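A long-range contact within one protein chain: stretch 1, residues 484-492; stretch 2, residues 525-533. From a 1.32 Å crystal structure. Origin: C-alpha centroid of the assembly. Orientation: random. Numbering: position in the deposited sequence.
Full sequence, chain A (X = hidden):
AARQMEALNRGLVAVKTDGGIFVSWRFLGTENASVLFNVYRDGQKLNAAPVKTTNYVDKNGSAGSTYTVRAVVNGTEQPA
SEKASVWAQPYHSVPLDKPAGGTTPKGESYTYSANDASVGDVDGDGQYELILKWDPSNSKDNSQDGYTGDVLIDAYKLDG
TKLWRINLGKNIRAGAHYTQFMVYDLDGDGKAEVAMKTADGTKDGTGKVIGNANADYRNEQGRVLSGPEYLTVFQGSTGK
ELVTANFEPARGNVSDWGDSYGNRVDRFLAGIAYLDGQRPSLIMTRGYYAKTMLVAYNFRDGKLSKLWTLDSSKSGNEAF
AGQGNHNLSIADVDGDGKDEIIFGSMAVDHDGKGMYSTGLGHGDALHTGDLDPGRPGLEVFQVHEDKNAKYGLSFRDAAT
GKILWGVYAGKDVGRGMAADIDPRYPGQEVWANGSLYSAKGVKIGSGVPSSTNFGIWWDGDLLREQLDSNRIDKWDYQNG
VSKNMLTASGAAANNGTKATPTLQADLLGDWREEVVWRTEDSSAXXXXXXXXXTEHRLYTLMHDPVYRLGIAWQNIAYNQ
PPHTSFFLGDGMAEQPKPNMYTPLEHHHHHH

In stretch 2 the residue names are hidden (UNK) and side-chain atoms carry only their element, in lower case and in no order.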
# COMPACT_ATOMS: atom_id res chain seq x y z
N ASN A 484 -20.92 -4.76 -11.90
CA ASN A 484 -20.72 -4.45 -10.49
C ASN A 484 -20.96 -5.65 -9.58
O ASN A 484 -21.93 -6.39 -9.76
CB ASN A 484 -21.60 -3.28 -10.06
CG ASN A 484 -21.26 -2.77 -8.68
OD1 ASN A 484 -20.13 -2.34 -8.42
ND2 ASN A 484 -22.22 -2.82 -7.79
N MET A 485 -20.07 -5.83 -8.60
CA MET A 485 -20.18 -6.89 -7.59
C MET A 485 -20.57 -6.33 -6.23
O MET A 485 -21.30 -6.95 -5.47
CB MET A 485 -18.85 -7.62 -7.43
CG MET A 485 -18.48 -8.54 -8.56
SD MET A 485 -17.34 -9.80 -7.95
CE MET A 485 -18.49 -11.01 -7.29
N LEU A 486 -20.02 -5.16 -5.91
CA LEU A 486 -20.30 -4.49 -4.65
C LEU A 486 -20.35 -2.99 -4.86
O LEU A 486 -19.48 -2.43 -5.51
CB LEU A 486 -19.22 -4.82 -3.60
CG LEU A 486 -19.29 -4.04 -2.28
CD1 LEU A 486 -20.50 -4.45 -1.44
CD2 LEU A 486 -17.99 -4.15 -1.49
N THR A 487 -21.38 -2.36 -4.32
CA THR A 487 -21.39 -0.91 -4.17
C THR A 487 -21.55 -0.64 -2.68
O THR A 487 -22.56 -1.03 -2.07
CB THR A 487 -22.51 -0.26 -5.02
OG1 THR A 487 -22.20 -0.44 -6.41
CG2 THR A 487 -22.61 1.24 -4.73
N ALA A 488 -20.54 -0.02 -2.08
CA ALA A 488 -20.54 0.20 -0.64
C ALA A 488 -21.29 1.49 -0.30
O ALA A 488 -20.69 2.54 -0.12
CB ALA A 488 -19.12 0.21 -0.10
N SER A 489 -22.61 1.38 -0.22
CA SER A 489 -23.45 2.54 0.05
C SER A 489 -23.14 3.14 1.43
O SER A 489 -23.03 2.42 2.42
CB SER A 489 -24.92 2.15 -0.07
OG SER A 489 -25.17 1.69 -1.39
N GLY A 490 -22.97 4.45 1.46
CA GLY A 490 -22.60 5.15 2.69
C GLY A 490 -21.10 5.27 2.89
O GLY A 490 -20.65 5.97 3.80
N ALA A 491 -20.33 4.58 2.03
CA ALA A 491 -18.87 4.64 2.06
C ALA A 491 -18.39 5.52 0.92
O ALA A 491 -19.04 5.60 -0.13
CB ALA A 491 -18.28 3.24 1.94
N ALA A 492 -17.26 6.18 1.13
CA ALA A 492 -16.71 7.08 0.13
C ALA A 492 -15.24 6.80 -0.08
O ALA A 492 -14.53 6.41 0.85
CB ALA A 492 -16.91 8.53 0.55
N UNK A 525 -14.28 4.54 9.87
CA UNK A 525 -13.79 3.71 8.77
C UNK A 525 -14.58 2.41 8.77
O UNK A 525 -14.88 1.87 9.84
c UNK A 525 -11.32 4.58 8.96
c UNK A 525 -12.30 3.40 8.92
c UNK A 525 -9.92 4.06 9.21
c UNK A 525 -11.38 5.39 7.67
N UNK A 526 -14.91 1.91 7.59
CA UNK A 526 -15.58 0.62 7.45
C UNK A 526 -14.64 -0.37 6.81
O UNK A 526 -14.07 -0.09 5.75
n UNK A 526 -22.28 3.38 6.42
n UNK A 526 -20.21 2.41 6.67
n UNK A 526 -21.42 2.07 4.74
c UNK A 526 -21.31 2.62 5.95
c UNK A 526 -17.93 1.62 7.16
c UNK A 526 -19.10 1.60 6.22
c UNK A 526 -16.82 0.75 6.58
N UNK A 527 -14.48 -1.53 7.45
CA UNK A 527 -13.65 -2.59 6.89
C UNK A 527 -14.57 -3.65 6.30
O UNK A 527 -15.31 -4.31 7.04
c UNK A 527 -11.82 -4.27 7.30
c UNK A 527 -11.14 -2.76 9.90
c UNK A 527 -11.98 -2.19 8.76
c UNK A 527 -12.76 -3.25 7.96
N UNK A 528 -14.55 -3.80 4.98
CA UNK A 528 -15.33 -4.81 4.28
C UNK A 528 -14.45 -6.04 4.05
O UNK A 528 -13.32 -5.91 3.59
c UNK A 528 -17.61 -0.96 3.48
o UNK A 528 -19.89 -0.33 3.26
c UNK A 528 -16.89 -3.23 3.02
c UNK A 528 -15.80 -4.28 2.93
c UNK A 528 -18.22 -3.56 2.71
c UNK A 528 -16.61 -1.92 3.40
c UNK A 528 -19.23 -2.59 2.79
c UNK A 528 -18.91 -1.30 3.18
N UNK A 529 -14.96 -7.21 4.40
CA UNK A 529 -14.31 -8.48 4.12
C UNK A 529 -15.27 -9.32 3.30
O UNK A 529 -16.48 -9.27 3.52
c UNK A 529 -13.85 -9.21 5.42
o UNK A 529 -12.92 -10.25 5.09
c UNK A 529 -15.03 -9.80 6.20
N UNK A 530 -14.75 -10.08 2.35
CA UNK A 530 -15.62 -10.86 1.49
C UNK A 530 -16.30 -12.01 2.23
O UNK A 530 -15.73 -12.60 3.16
o UNK A 530 -15.84 -11.84 -0.71
c UNK A 530 -13.92 -12.53 0.58
c UNK A 530 -14.88 -11.38 0.24
N UNK A 531 -17.53 -12.30 1.82
CA UNK A 531 -18.23 -13.51 2.28
C UNK A 531 -18.55 -14.45 1.13
O UNK A 531 -19.39 -15.35 1.25
o UNK A 531 -20.41 -12.43 2.25
c UNK A 531 -19.18 -12.40 4.33
c UNK A 531 -19.52 -13.19 3.08
N UNK A 532 -17.86 -14.25 0.00
CA UNK A 532 -17.99 -15.16 -1.14
C UNK A 532 -17.08 -16.36 -0.88
O UNK A 532 -15.87 -16.20 -0.71
c UNK A 532 -17.66 -15.46 -3.62
c UNK A 532 -18.55 -13.28 -2.73
c UNK A 532 -18.02 -12.27 -3.74
c UNK A 532 -17.61 -14.46 -2.46
N UNK A 533 -17.66 -17.58 -0.82
CA UNK A 533 -16.83 -18.76 -0.58
C UNK A 533 -15.80 -19.00 -1.67
O UNK A 533 -16.02 -18.68 -2.83
c UNK A 533 -17.85 -19.90 -0.54
c UNK A 533 -19.10 -17.92 -0.92
c UNK A 533 -19.16 -19.25 -0.23
O HOH W 1 -22.32 -0.77 2.55
O HOH W 2 -24.84 3.55 5.19

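Position 525 carries four side-chain carbons that fork at the second atom and do not touch stretch 1. A chain forked there is leucine, and Leu-525 lies in a strand that begins earlier in the chain.

At position 526 three carbons lead to a nitrogen and then to a carbon bearing two further nitrogens, a planar group. The CA-to-CB bond points toward stretch 1, and the extended chain reaches the turn at residues 488-491. One terminal nitrogen lies 2.8 Å from Ser-489 O. This is a guanidinium, so the residue is Arg-526. Its NH1 donates a hydrogen bond to Ser-489 O, which sits at the edge of the group, near its plane, while Gly-490 C lies over one face, 3.7 Å from NH1.

Position 527 has four carbons forked at the first, one arm two carbons long: Ile-527, buried but out of reach of stretch 1.

Position 528 holds one carbon and then a six-carbon ring bearing an oxygen. Its CA-to-CB bond points toward stretch 1, and the ring's oxygen lies 3.5 Å from Ala-488 CB. This is Tyr-528. Its CD1 is 4.2 Å from Leu-486 CD2, and its OH lies 4.1 Å from Ala-491 CB. The hydroxyl also accepts a hydrogen bond from Arg-526 NH1 (3.2 Å to Tyr-528 OH), so the two side chains approach the turn linked to each other.

Positions 529, 530 and 531 each show one carbon carrying an oxygen and a carbon, and none touches stretch 1. The pattern is that of threonine: Thr-529, Thr-530 and Thr-531. Thr-530 OG1 accepts a hydrogen bond from the backbone nitrogen of position 532 at 3.2 Å.

Position 532 has four carbons forked at the first, with one two-carbon arm whose end comes 3.8 Å from Met-485 CE. It is Ile-532, and the atom is CD1.

At position 533 three carbons close a ring onto the backbone nitrogen, which identifies Pro-533, exposed and clear of the contact.

The contact thus rests on side chains reaching a type II turn. The turn, closed by Ala-491 N to Ala-488 O at 3.0 Å, leaves Ser-489 O available to Arg-526. Glycine suits position 490: an ideal CB would lie 2.9 Å from Arg-526 NH2, and the backbone angles alone call for it. Water 1 joins Tyr-528 OH (2.6 Å from its O) to Ser-489 O (3.3 Å), reinforcing the polar end, while Leu-486 and Ala-488 pack against the tyrosine and Met-485 meets Ile-532 separately.

Stretch 2 (525-533) LRIYTTTIP
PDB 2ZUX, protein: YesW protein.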